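PDB 2QRY: thiamine-binding periplasmic protein from Escherichia coli, which binds thiamine, thiamine phosphate and thiamine diphosphate with high affinity in the periplasm and serves the ThiBPQ ABC transporter in thiamine import. Local coordinates for residues Ala79-Gly84 and Glu260-Phe265; Leu98-Gly103 and Ala250-Ala255; Leu147-Gln152 and Trp186-Lys191; Arg155-Asp160 and Gly210-Val215. All coordinates share one frame; numbering follows the deposited sequence.

Interaction 1: Ala79-Gly84 and Glu260-Phe265; sequences ADVVLG and ELAQKF
The ring of Phe265 meets the strand through Leu83, whose CD1 methyl lies at the ring edge, near its plane. This methyl sits against the bond between two ring carbons: Leu83 CD1 is 4.1 Å from Phe265 CE1 and just as far from Phe265 CZ. The two side chains cross at about a right angle. Val81 CG1 approaches the same ring obliquely and less closely, 4.4 Å from Phe265 CD1. Outside the two segments, Phe47 makes an edge-to-face contact with the Phe265 ring. The other flat group is the Asp80 carboxylate. Its oxygens find their partners outside the two segments: OD2 accepts from Thr26 N and OD1 is hydrogen-bonded to Ser256 OG.

One helical turn before Phe265, Ala262 faces the start of the strand. Its CB rests 3.9 Å from Val81 CG2. Val81 therefore divides its methyls between two neighbours. CG1 lies anti to the backbone N (chi1 -180°), by the phenyl ring, while CG2 meets the alanine. The short Ala262 side chain also lets the helix come near the backbone of Asp80, with Asp80 O 4.2 Å from Ala262 CB. No hydrogen bond joins the segments, and all five touching residues are buried.

The axes of strand 81-84 and helix 260-265 pass 10.1 Å apart and run nearly the same way, at 21°. A helix laid along a strand at this distance, with aliphatic and aromatic side chains between, is classic alpha/beta packing. Here it covers a sheet strand in one half of a periplasmic solute-binding fold.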
loop_
_atom_site.group_PDB
_atom_site.type_symbol
_atom_site.label_atom_id
_atom_site.label_comp_id
_atom_site.label_asym_id
_atom_site.label_seq_id
_atom_site.Cartn_x
_atom_site.Cartn_y
_atom_site.Cartn_z
ATOM N N ALA A 79 -19.192 7.995 1.892
ATOM C CA ALA A 79 -17.928 8.413 1.301
ATOM C C ALA A 79 -18.090 9.105 -0.050
ATOM O O ALA A 79 -18.937 8.734 -0.861
ATOM C CB ALA A 79 -17.004 7.218 1.151
ATOM N N ASP A 80 -17.257 10.114 -0.272
ATOM C CA ASP A 80 -17.232 10.869 -1.520
ATOM C C ASP A 80 -16.021 10.364 -2.302
ATOM O O ASP A 80 -16.032 10.298 -3.529
ATOM C CB ASP A 80 -17.072 12.365 -1.235
ATOM C CG ASP A 80 -18.257 12.951 -0.484
ATOM O OD1 ASP A 80 -19.388 12.875 -1.012
ATOM O OD2 ASP A 80 -18.059 13.494 0.624
ATOM N N VAL A 81 -14.977 10.004 -1.567
ATOM C CA VAL A 81 -13.748 9.497 -2.167
ATOM C C VAL A 81 -13.156 8.366 -1.324
ATOM O O VAL A 81 -13.211 8.402 -0.096
ATOM C CB VAL A 81 -12.663 10.606 -2.273
ATOM C CG1 VAL A 81 -11.403 10.042 -2.905
ATOM C CG2 VAL A 81 -13.175 11.772 -3.085
ATOM N N VAL A 82 -12.606 7.357 -1.991
ATOM C CA VAL A 82 -11.950 6.257 -1.296
ATOM C C VAL A 82 -10.469 6.376 -1.625
ATOM O O VAL A 82 -10.073 6.155 -2.768
ATOM C CB VAL A 82 -12.445 4.877 -1.775
ATOM C CG1 VAL A 82 -11.585 3.784 -1.155
ATOM C CG2 VAL A 82 -13.909 4.683 -1.395
ATOM N N LEU A 83 -9.661 6.739 -0.633
ATOM C CA LEU A 83 -8.220 6.889 -0.829
ATOM C C LEU A 83 -7.456 5.729 -0.176
ATOM O O LEU A 83 -7.574 5.497 1.020
ATOM C CB LEU A 83 -7.755 8.220 -0.237
ATOM C CG LEU A 83 -6.280 8.614 -0.384
ATOM C CD1 LEU A 83 -6.163 10.142 -0.449
ATOM C CD2 LEU A 83 -5.461 8.040 0.769
ATOM N N GLY A 84 -6.680 4.994 -0.962
ATOM C CA GLY A 84 -5.944 3.895 -0.377
ATOM C C GLY A 84 -6.121 2.542 -1.038
ATOM O O GLY A 84 -5.710 1.538 -0.479
ATOM N N GLU A 260 -18.293 17.768 -7.729
ATOM C CA GLU A 260 -17.324 18.824 -7.993
ATOM C C GLU A 260 -16.161 18.841 -6.993
ATOM O O GLU A 260 -14.994 18.825 -7.392
ATOM C CB GLU A 260 -18.031 20.184 -8.006
ATOM C CG GLU A 260 -17.262 21.275 -8.733
ATOM C CD GLU A 260 -18.016 22.593 -8.793
ATOM O OE1 GLU A 260 -19.229 22.575 -9.108
ATOM O OE2 GLU A 260 -17.391 23.647 -8.539
ATOM N N LEU A 261 -16.474 18.880 -5.700
ATOM C CA LEU A 261 -15.436 18.886 -4.671
ATOM C C LEU A 261 -14.581 17.628 -4.764
ATOM O O LEU A 261 -13.352 17.699 -4.761
ATOM C CB LEU A 261 -16.053 18.952 -3.275
ATOM C CG LEU A 261 -15.895 20.237 -2.468
ATOM C CD1 LEU A 261 -16.282 19.953 -1.022
ATOM C CD2 LEU A 261 -14.462 20.732 -2.531
ATOM N N ALA A 262 -15.240 16.475 -4.831
ATOM C CA ALA A 262 -14.542 15.198 -4.918
ATOM C C ALA A 262 -13.483 15.256 -6.007
ATOM O O ALA A 262 -12.355 14.789 -5.827
ATOM C CB ALA A 262 -15.535 14.073 -5.224
ATOM N N GLN A 263 -13.856 15.842 -7.137
ATOM C CA GLN A 263 -12.952 15.949 -8.267
ATOM C C GLN A 263 -11.864 16.996 -8.061
ATOM O O GLN A 263 -10.763 16.866 -8.601
ATOM C CB GLN A 263 -13.768 16.216 -9.530
ATOM C CG GLN A 263 -14.807 15.125 -9.721
ATOM C CD GLN A 263 -15.665 15.286 -10.956
ATOM O OE1 GLN A 263 -16.323 16.311 -11.145
ATOM N NE2 GLN A 263 -15.675 14.259 -11.803
ATOM N N LYS A 264 -12.160 18.026 -7.277
ATOM C CA LYS A 264 -11.158 19.044 -7.010
ATOM C C LYS A 264 -10.141 18.437 -6.053
ATOM O O LYS A 264 -8.973 18.822 -6.037
ATOM C CB LYS A 264 -11.792 20.302 -6.404
ATOM C CG LYS A 264 -12.747 21.014 -7.353
ATOM C CD LYS A 264 -12.756 22.520 -7.149
ATOM C CE LYS A 264 -13.359 22.927 -5.814
ATOM N NZ LYS A 264 -13.400 24.419 -5.679
ATOM N N PHE A 265 -10.591 17.471 -5.258
ATOM C CA PHE A 265 -9.695 16.809 -4.322
ATOM C C PHE A 265 -8.777 15.848 -5.066
ATOM O O PHE A 265 -7.601 15.723 -4.733
ATOM C CB PHE A 265 -10.484 16.049 -3.256
ATOM C CG PHE A 265 -9.613 15.259 -2.325
ATOM C CD1 PHE A 265 -9.305 13.930 -2.599
ATOM C CD2 PHE A 265 -9.054 15.860 -1.205
ATOM C CE1 PHE A 265 -8.452 13.218 -1.773
ATOM C CE2 PHE A 265 -8.197 15.159 -0.373
ATOM C CZ PHE A 265 -7.895 13.834 -0.658
#

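Interaction 2: Leu98-Gly103 and Ala250-Ala255; sequences LFAKSG and AARTAA
Arg252 and Ala100 meet face on. The methyl of Ala100 sits over the centre of the guanidinium, with Ala100 CB 3.5 Å from Arg252 CZ. Arg252 reaches this place because CG lies between its backbone N and carbonyl carbon (chi1 74°) and the chain then bends at chi3. The bend brings the flat group back over the loop, close to Lys101 O, an oxygen that accepts a hydrogen bond from Gln263 NE2. A serine in place of Arg252 would remove the plate over Ala100 and would probably open a gap beside the loop.

The backbones of the same residues are joined too. Ala100 N donates to Arg252 O at 2.9 Å in a nearly straight bond. A water adds a second link, donating to Ala100 O and accepting from Arg252 N.

Phe99 is the third main residue. Its CB points away from segment 250-255 overall, yet CB and the ring still touch it. Phe99 CD2 lies 3.5 Å from Ala251 CB, and Arg252 O is at the ring edge, near its plane. Phe120 makes an edge-to-face contact with this ring.

Beyond Phe99, Ala254 N donates to Leu98 O at 2.7 Å from above the carbonyl plane. These two backbone bonds flank Phe99 and Thr253, whose CA atoms are 4.2 Å apart. The arrangement is a single isolated beta bridge, which joins the loop after helix 90-96 to segment 250-255.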
loop_
_atom_site.group_PDB
_atom_site.type_symbol
_atom_site.label_atom_id
_atom_site.label_comp_id
_atom_site.label_asym_id
_atom_site.label_seq_id
_atom_site.Cartn_x
_atom_site.Cartn_y
_atom_site.Cartn_z
ATOM N N LEU A 98 -19.259 1.376 -8.425
ATOM C CA LEU A 98 -19.390 2.379 -7.370
ATOM C C LEU A 98 -18.576 3.656 -7.596
ATOM O O LEU A 98 -18.788 4.664 -6.919
ATOM C CB LEU A 98 -19.004 1.764 -6.018
ATOM C CG LEU A 98 -20.100 1.139 -5.137
ATOM C CD1 LEU A 98 -21.001 0.242 -5.947
ATOM C CD2 LEU A 98 -19.450 0.354 -4.012
ATOM N N PHE A 99 -17.653 3.626 -8.549
ATOM C CA PHE A 99 -16.826 4.799 -8.811
ATOM C C PHE A 99 -17.138 5.519 -10.110
ATOM O O PHE A 99 -17.538 4.905 -11.091
ATOM C CB PHE A 99 -15.352 4.410 -8.795
ATOM C CG PHE A 99 -14.917 3.778 -7.511
ATOM C CD1 PHE A 99 -14.947 2.398 -7.357
ATOM C CD2 PHE A 99 -14.511 4.567 -6.437
ATOM C CE1 PHE A 99 -14.579 1.808 -6.154
ATOM C CE2 PHE A 99 -14.144 3.989 -5.231
ATOM C CZ PHE A 99 -14.177 2.604 -5.090
ATOM N N ALA A 100 -16.949 6.834 -10.105
ATOM C CA ALA A 100 -17.191 7.646 -11.291
ATOM C C ALA A 100 -15.843 8.095 -11.857
ATOM O O ALA A 100 -14.799 7.890 -11.228
ATOM C CB ALA A 100 -18.033 8.854 -10.930
ATOM N N LYS A 101 -15.859 8.694 -13.045
ATOM C CA LYS A 101 -14.624 9.166 -13.654
ATOM C C LYS A 101 -14.068 10.328 -12.836
ATOM O O LYS A 101 -14.818 11.154 -12.314
ATOM C CB LYS A 101 -14.874 9.573 -15.110
ATOM C CG LYS A 101 -15.148 8.371 -16.005
ATOM C CD LYS A 101 -15.523 8.768 -17.422
ATOM C CE LYS A 101 -15.848 7.535 -18.256
ATOM N NZ LYS A 101 -16.243 7.887 -19.651
ATOM N N SER A 102 -12.748 10.373 -12.715
ATOM C CA SER A 102 -12.078 11.398 -11.926
ATOM C C SER A 102 -12.088 12.800 -12.510
ATOM O O SER A 102 -12.169 13.784 -11.773
ATOM C CB SER A 102 -10.626 10.993 -11.690
ATOM O OG SER A 102 -9.929 10.908 -12.922
ATOM N N GLY A 103 -11.990 12.896 -13.830
ATOM C CA GLY A 103 -11.944 14.207 -14.443
ATOM C C GLY A 103 -10.583 14.802 -14.127
ATOM O O GLY A 103 -10.430 16.016 -13.969
ATOM N N ALA A 250 -6.873 6.669 -5.730
ATOM C CA ALA A 250 -8.070 7.233 -5.137
ATOM C C ALA A 250 -9.083 7.439 -6.269
ATOM O O ALA A 250 -8.702 7.576 -7.437
ATOM C CB ALA A 250 -7.752 8.549 -4.464
ATOM N N ALA A 251 -10.366 7.438 -5.923
ATOM C CA ALA A 251 -11.419 7.641 -6.905
ATOM C C ALA A 251 -12.659 8.198 -6.217
ATOM O O ALA A 251 -12.866 7.984 -5.016
ATOM C CB ALA A 251 -11.751 6.334 -7.593
ATOM N N ARG A 252 -13.479 8.922 -6.974
ATOM C CA ARG A 252 -14.695 9.496 -6.423
ATOM C C ARG A 252 -15.828 8.500 -6.647
ATOM O O ARG A 252 -15.835 7.770 -7.637
ATOM C CB ARG A 252 -15.004 10.837 -7.097
ATOM C CG ARG A 252 -15.547 10.763 -8.522
ATOM C CD ARG A 252 -15.610 12.168 -9.130
ATOM N NE ARG A 252 -16.689 12.349 -10.105
ATOM C CZ ARG A 252 -17.986 12.207 -9.829
ATOM N NH1 ARG A 252 -18.384 11.873 -8.603
ATOM N NH2 ARG A 252 -18.893 12.413 -10.775
ATOM N N THR A 253 -16.778 8.466 -5.721
ATOM C CA THR A 253 -17.894 7.537 -5.831
ATOM C C THR A 253 -18.966 8.065 -6.765
ATOM O O THR A 253 -19.136 9.274 -6.912
ATOM C CB THR A 253 -18.518 7.268 -4.452
ATOM O OG1 THR A 253 -18.945 8.505 -3.861
ATOM C CG2 THR A 253 -17.489 6.596 -3.536
ATOM N N ALA A 254 -19.683 7.153 -7.410
ATOM C CA ALA A 254 -20.751 7.547 -8.318
ATOM C C ALA A 254 -21.902 8.163 -7.523
ATOM O O ALA A 254 -22.570 9.083 -7.995
ATOM C CB ALA A 254 -21.239 6.343 -9.095
ATOM N N ALA A 255 -22.114 7.666 -6.309
ATOM C CA ALA A 255 -23.191 8.161 -5.449
ATOM C C ALA A 255 -22.860 9.454 -4.694
ATOM O O ALA A 255 -23.691 9.977 -3.946
ATOM C CB ALA A 255 -23.598 7.071 -4.455
HETATM O O HOH W 1 -21.136 5.236 -5.476
HETATM O O HOH W 2 -12.769 8.936 -9.771
#

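Interaction 3: Leu147-Gln152 and Trp186-Lys191; sequences LVESDQ and WQKLAK
Val148 and Leu189 meet at the point where the two helices come nearest, with 5.0 Å between their CA atoms. This is the tight part. Val148 CG2 packs against Leu189 CG at 4.0 Å, the side chains crossing at about a right angle. Leu147 adds a second aliphatic contact. Its CG is anti to the backbone N (chi1 173°), which brings its CD2 methyl to 3.9 Å from Leu189 CD2. Lys188 CB belongs to the close packing as well: it lies 3.5 Å from Val148 O and also touches the CG1 methyl. Met174 of helix 165-178 touches both Val148 and Leu189, so the cluster is closed by a third helix.

The loose side begins further along the lysine. Its chain runs out, extended beyond CG, and crosses Glu149 at a slant on the partly exposed side. The charged ends do not join: Glu149 OE2 and Lys188 NZ are 4.6 Å apart, beyond a salt bridge. Lys188 NZ is nearer the aliphatic Glu149 CG, at 3.8 Å. Glu149 OE2 is hydrogen-bonded to Tyr178 OH instead. The carbonyls of Leu147 and Ser150 accept from Lys192 NZ, which serves the end of helix 144-149.

No hydrogen bond crosses between the segments. The helices are thus joined by nonpolar contact of buried aliphatic groups, and the opposite charges on the looser side are likely to add only a weak, solvent-screened attraction.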
loop_
_atom_site.group_PDB
_atom_site.type_symbol
_atom_site.label_atom_id
_atom_site.label_comp_id
_atom_site.label_asym_id
_atom_site.label_seq_id
_atom_site.Cartn_x
_atom_site.Cartn_y
_atom_site.Cartn_z
ATOM N N LEU A 147 14.165 -16.989 2.046
ATOM C CA LEU A 147 13.356 -16.698 3.223
ATOM C C LEU A 147 12.367 -17.829 3.497
ATOM O O LEU A 147 12.146 -18.203 4.648
ATOM C CB LEU A 147 12.598 -15.380 3.028
ATOM C CG LEU A 147 11.557 -14.962 4.074
ATOM C CD1 LEU A 147 11.146 -13.514 3.851
ATOM C CD2 LEU A 147 10.334 -15.851 3.968
ATOM N N VAL A 148 11.779 -18.368 2.434
ATOM C CA VAL A 148 10.805 -19.446 2.552
ATOM C C VAL A 148 11.418 -20.823 2.803
ATOM O O VAL A 148 10.908 -21.608 3.604
ATOM C CB VAL A 148 9.939 -19.558 1.267
ATOM C CG1 VAL A 148 9.074 -20.814 1.330
ATOM C CG2 VAL A 148 9.069 -18.320 1.098
ATOM N N GLU A 149 12.519 -21.109 2.120
ATOM C CA GLU A 149 13.154 -22.417 2.217
ATOM C C GLU A 149 14.344 -22.602 3.157
ATOM O O GLU A 149 14.651 -23.731 3.545
ATOM C CB GLU A 149 13.523 -22.868 0.806
ATOM C CG GLU A 149 12.297 -23.143 -0.047
ATOM C CD GLU A 149 12.580 -23.091 -1.530
ATOM O OE1 GLU A 149 13.654 -23.581 -1.948
ATOM O OE2 GLU A 149 11.722 -22.567 -2.277
ATOM N N SER A 150 15.002 -21.511 3.528
ATOM C CA SER A 150 16.162 -21.575 4.415
ATOM C C SER A 150 15.908 -22.376 5.682
ATOM O O SER A 150 14.773 -22.492 6.139
ATOM C CB SER A 150 16.609 -20.160 4.796
ATOM O OG SER A 150 17.713 -20.184 5.679
ATOM N N ASP A 151 16.979 -22.921 6.249
ATOM C CA ASP A 151 16.888 -23.704 7.474
ATOM C C ASP A 151 16.977 -22.771 8.674
ATOM O O ASP A 151 16.732 -23.181 9.808
ATOM C CB ASP A 151 18.021 -24.729 7.545
ATOM C CG ASP A 151 18.162 -25.529 6.269
ATOM O OD1 ASP A 151 18.543 -24.935 5.229
ATOM O OD2 ASP A 151 17.889 -26.751 6.306
ATOM N N GLN A 152 17.344 -21.518 8.420
ATOM C CA GLN A 152 17.446 -20.525 9.485
ATOM C C GLN A 152 16.057 -20.356 10.107
ATOM O O GLN A 152 15.047 -20.441 9.407
ATOM C CB GLN A 152 17.913 -19.183 8.913
ATOM C CG GLN A 152 19.272 -19.215 8.210
ATOM C CD GLN A 152 20.435 -18.843 9.124
ATOM O OE1 GLN A 152 20.731 -19.544 10.095
ATOM N NE2 GLN A 152 21.100 -17.730 8.812
ATOM N N TRP A 186 3.991 -21.769 0.841
ATOM C CA TRP A 186 3.263 -21.174 1.951
ATOM C C TRP A 186 3.344 -22.021 3.217
ATOM O O TRP A 186 3.463 -21.481 4.320
ATOM C CB TRP A 186 1.797 -20.924 1.566
ATOM C CG TRP A 186 1.582 -19.605 0.843
ATOM C CD1 TRP A 186 1.147 -19.426 -0.442
ATOM C CD2 TRP A 186 1.816 -18.293 1.370
ATOM N NE1 TRP A 186 1.099 -18.084 -0.746
ATOM C CE2 TRP A 186 1.507 -17.369 0.349
ATOM C CE3 TRP A 186 2.259 -17.810 2.609
ATOM C CZ2 TRP A 186 1.627 -15.986 0.528
ATOM C CZ3 TRP A 186 2.379 -16.436 2.786
ATOM C CH2 TRP A 186 2.064 -15.540 1.750
ATOM N N GLN A 187 3.282 -23.342 3.075
ATOM C CA GLN A 187 3.381 -24.200 4.254
ATOM C C GLN A 187 4.737 -24.009 4.933
ATOM O O GLN A 187 4.829 -23.995 6.158
ATOM C CB GLN A 187 3.185 -25.668 3.878
ATOM C CG GLN A 187 1.760 -25.981 3.454
ATOM C CD GLN A 187 1.572 -27.422 3.030
ATOM O OE1 GLN A 187 1.868 -28.349 3.787
ATOM N NE2 GLN A 187 1.069 -27.618 1.814
ATOM N N LYS A 188 5.785 -23.841 4.130
ATOM C CA LYS A 188 7.128 -23.633 4.656
ATOM C C LYS A 188 7.237 -22.273 5.334
ATOM O O LYS A 188 7.901 -22.146 6.364
ATOM C CB LYS A 188 8.174 -23.729 3.539
ATOM C CG LYS A 188 8.313 -25.108 2.916
ATOM C CD LYS A 188 9.305 -25.080 1.757
ATOM C CE LYS A 188 9.425 -26.443 1.082
ATOM N NZ LYS A 188 10.295 -26.364 -0.130
ATOM N N LEU A 189 6.590 -21.259 4.758
ATOM C CA LEU A 189 6.635 -19.920 5.342
ATOM C C LEU A 189 5.831 -19.882 6.642
ATOM O O LEU A 189 6.167 -19.143 7.562
ATOM C CB LEU A 189 6.067 -18.875 4.373
ATOM C CG LEU A 189 6.807 -17.529 4.301
ATOM C CD1 LEU A 189 5.988 -16.527 3.494
ATOM C CD2 LEU A 189 7.060 -16.989 5.696
ATOM N N ALA A 190 4.765 -20.676 6.706
ATOM C CA ALA A 190 3.918 -20.721 7.897
ATOM C C ALA A 190 4.704 -21.134 9.139
ATOM O O ALA A 190 4.391 -20.700 10.248
ATOM C CB ALA A 190 2.744 -21.683 7.673
ATOM N N LYS A 191 5.729 -21.965 8.952
ATOM C CA LYS A 191 6.556 -22.434 10.067
ATOM C C LYS A 191 7.431 -21.329 10.650
ATOM O O LYS A 191 7.910 -21.434 11.776
ATOM C CB LYS A 191 7.459 -23.588 9.619
ATOM C CG LYS A 191 6.730 -24.839 9.172
ATOM C CD LYS A 191 7.718 -25.820 8.550
ATOM C CE LYS A 191 7.011 -27.006 7.916
ATOM N NZ LYS A 191 7.953 -27.783 7.063
#

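Interaction 4: Arg155-Asp160 and Gly210-Val215; sequences RVIYQD and GESDLV
Val156 pairs with Leu214 and Ile157 with Val215 in parallel register, their CA atoms 4.9 and 4.8 Å apart, with Leu214 N donating to Arg155 O and Ile157 N to Leu214 O, the latter at 3.0 Å.

Successive side chains alternate between the two faces of the sheet. On one face Val156 CG2 meets Leu214 CD1 at 4.0 Å, and Phe130 touches both residues. On the other, Ile157 and Val215 lie side by side and point the same way, with Val215 CG1 3.6 Å from Ile157 CB. Helix 200-208 covers this second face, through Leu206 on Ile157 and Phe207 on Val215. The arrangement belongs to a beta-alpha-beta crossover: strand 193-197 leads through that helix to strand 214-218, and strand 156-159 lies between them, parallel to both.

Ile157 also reaches back along the partner chain. Its CG1 is anti to the carbonyl carbon (chi1 -74°), which sends CD1 over Ser212, 3.6 Å from Ser212 CB. An alanine here lacks CG1, CG2 and CD1; the cover over Ser212 would probably be lost and a gap opened beside Leu206, though the CB contact with Val215 would stay. Ser212 OG donates to Leu214 O at 2.9 Å. That oxygen is held twice, since Ile157 N reaches it from the opposite face of its plane.

At the exposed end, Arg155 folds its chain at chi2 and chi3. Glu211 O then lies over one face of the guanidinium, 3.6 Å from Arg155 NH1. A bond from Arg155 N to Asp213 OD2 is doubtful, since that oxygen is too close to a neighbour.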
loop_
_atom_site.group_PDB
_atom_site.type_symbol
_atom_site.label_atom_id
_atom_site.label_comp_id
_atom_site.label_asym_id
_atom_site.label_seq_id
_atom_site.Cartn_x
_atom_site.Cartn_y
_atom_site.Cartn_z
ATOM N N ARG A 155 12.062 -15.245 12.222
ATOM C CA ARG A 155 10.690 -15.007 12.650
ATOM C C ARG A 155 10.105 -13.994 11.668
ATOM O O ARG A 155 10.697 -12.945 11.417
ATOM C CB ARG A 155 10.659 -14.410 14.059
ATOM C CG ARG A 155 11.701 -14.960 15.013
ATOM C CD ARG A 155 11.292 -16.287 15.612
ATOM N NE ARG A 155 10.046 -16.189 16.367
ATOM C CZ ARG A 155 9.796 -15.265 17.291
ATOM N NH1 ARG A 155 10.711 -14.343 17.582
ATOM N NH2 ARG A 155 8.630 -15.268 17.928
ATOM N N VAL A 156 8.936 -14.300 11.124
ATOM C CA VAL A 156 8.300 -13.411 10.168
ATOM C C VAL A 156 6.876 -13.032 10.548
ATOM O O VAL A 156 6.148 -13.824 11.134
ATOM C CB VAL A 156 8.278 -14.059 8.765
ATOM C CG1 VAL A 156 7.391 -13.270 7.829
ATOM C CG2 VAL A 156 9.685 -14.122 8.207
ATOM N N ILE A 157 6.499 -11.802 10.217
ATOM C CA ILE A 157 5.149 -11.305 10.453
ATOM C C ILE A 157 4.690 -10.594 9.174
ATOM O O ILE A 157 5.462 -9.864 8.555
ATOM C CB ILE A 157 5.099 -10.309 11.646
ATOM C CG1 ILE A 157 5.227 -11.078 12.964
ATOM C CG2 ILE A 157 3.782 -9.538 11.641
ATOM C CD1 ILE A 157 5.262 -10.204 14.204
ATOM N N TYR A 158 3.451 -10.824 8.758
ATOM C CA TYR A 158 2.940 -10.152 7.566
ATOM C C TYR A 158 1.441 -9.915 7.697
ATOM O O TYR A 158 0.844 -10.283 8.708
ATOM C CB TYR A 158 3.278 -10.956 6.300
ATOM C CG TYR A 158 2.629 -12.318 6.219
ATOM C CD1 TYR A 158 1.376 -12.481 5.633
ATOM C CD2 TYR A 158 3.264 -13.445 6.742
ATOM C CE1 TYR A 158 0.769 -13.734 5.568
ATOM C CE2 TYR A 158 2.660 -14.700 6.682
ATOM C CZ TYR A 158 1.418 -14.836 6.097
ATOM O OH TYR A 158 0.817 -16.070 6.048
ATOM N N GLN A 159 0.835 -9.292 6.689
ATOM C CA GLN A 159 -0.592 -8.978 6.740
ATOM C C GLN A 159 -1.514 -9.901 5.957
ATOM O O GLN A 159 -1.105 -10.571 5.008
ATOM C CB GLN A 159 -0.840 -7.540 6.273
ATOM C CG GLN A 159 0.064 -6.494 6.908
ATOM C CD GLN A 159 1.474 -6.556 6.364
ATOM O OE1 GLN A 159 1.675 -6.756 5.173
ATOM N NE2 GLN A 159 2.456 -6.376 7.231
ATOM N N ASP A 160 -2.777 -9.897 6.368
ATOM C CA ASP A 160 -3.823 -10.701 5.756
ATOM C C ASP A 160 -4.154 -10.138 4.376
ATOM O O ASP A 160 -4.546 -8.981 4.249
ATOM C CB ASP A 160 -5.071 -10.658 6.639
ATOM C CG ASP A 160 -6.127 -11.647 6.200
ATOM O OD1 ASP A 160 -6.282 -11.848 4.979
ATOM O OD2 ASP A 160 -6.816 -12.212 7.077
ATOM N N GLY A 210 10.078 -6.157 18.634
ATOM C CA GLY A 210 10.944 -7.325 18.679
ATOM C C GLY A 210 10.288 -8.686 18.510
ATOM O O GLY A 210 10.955 -9.712 18.643
ATOM N N GLU A 211 8.996 -8.716 18.204
ATOM C CA GLU A 211 8.296 -9.985 18.052
ATOM C C GLU A 211 8.660 -10.793 16.810
ATOM O O GLU A 211 8.232 -11.941 16.668
ATOM C CB GLU A 211 6.786 -9.762 18.125
ATOM C CG GLU A 211 6.381 -9.017 19.390
ATOM C CD GLU A 211 5.065 -9.491 19.981
ATOM O OE1 GLU A 211 4.573 -8.830 20.924
ATOM O OE2 GLU A 211 4.526 -10.522 19.517
ATOM N N SER A 212 9.452 -10.212 15.915
ATOM C CA SER A 212 9.874 -10.942 14.723
ATOM C C SER A 212 11.175 -10.381 14.150
ATOM O O SER A 212 11.537 -9.236 14.407
ATOM C CB SER A 212 8.767 -10.937 13.650
ATOM O OG SER A 212 8.635 -9.678 13.020
ATOM N N ASP A 213 11.878 -11.207 13.383
ATOM C CA ASP A 213 13.134 -10.808 12.763
ATOM C C ASP A 213 12.852 -10.021 11.493
ATOM O O ASP A 213 13.644 -9.168 11.092
ATOM C CB ASP A 213 13.972 -12.041 12.422
ATOM C CG ASP A 213 14.360 -12.844 13.654
ATOM O OD1 ASP A 213 15.013 -12.275 14.549
ATOM O OD2 ASP A 213 14.020 -14.046 13.723
ATOM N N LEU A 214 11.713 -10.311 10.869
ATOM C CA LEU A 214 11.313 -9.640 9.638
ATOM C C LEU A 214 9.808 -9.384 9.587
ATOM O O LEU A 214 9.026 -10.109 10.209
ATOM C CB LEU A 214 11.703 -10.500 8.433
ATOM C CG LEU A 214 13.171 -10.893 8.263
ATOM C CD1 LEU A 214 13.281 -12.387 8.001
ATOM C CD2 LEU A 214 13.774 -10.101 7.121
ATOM N N VAL A 215 9.422 -8.340 8.848
ATOM C CA VAL A 215 8.017 -7.978 8.628
ATOM C C VAL A 215 7.842 -7.502 7.202
ATOM O O VAL A 215 8.694 -6.774 6.679
ATOM C CB VAL A 215 7.513 -6.795 9.484
ATOM C CG1 VAL A 215 6.924 -7.301 10.773
ATOM C CG2 VAL A 215 8.634 -5.785 9.706
#

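Interactions 1 and 2 adjoin, their centres 7 Å apart. Asp80 O and Thr253 N, 3.0 Å apart, probably form a hydrogen bond between them, and strands 81-86 and 243-252 are sheet neighbours. Interactions 3 and 4 form a second pair, with centres 13 Å apart and Trp186 CZ3 3.6 Å from Tyr158 OH. The two pairs lie on opposite sides of the chain's centre; interactions 1 and 4 are about 34 Å apart between centres. Bound thiamin phosphate is approached from both sides: the side chains of Leu83 in interaction 1 and Val215 in interaction 4 are each about 9 Å from it. Interaction 3 lies away from the thiamine-binding residues.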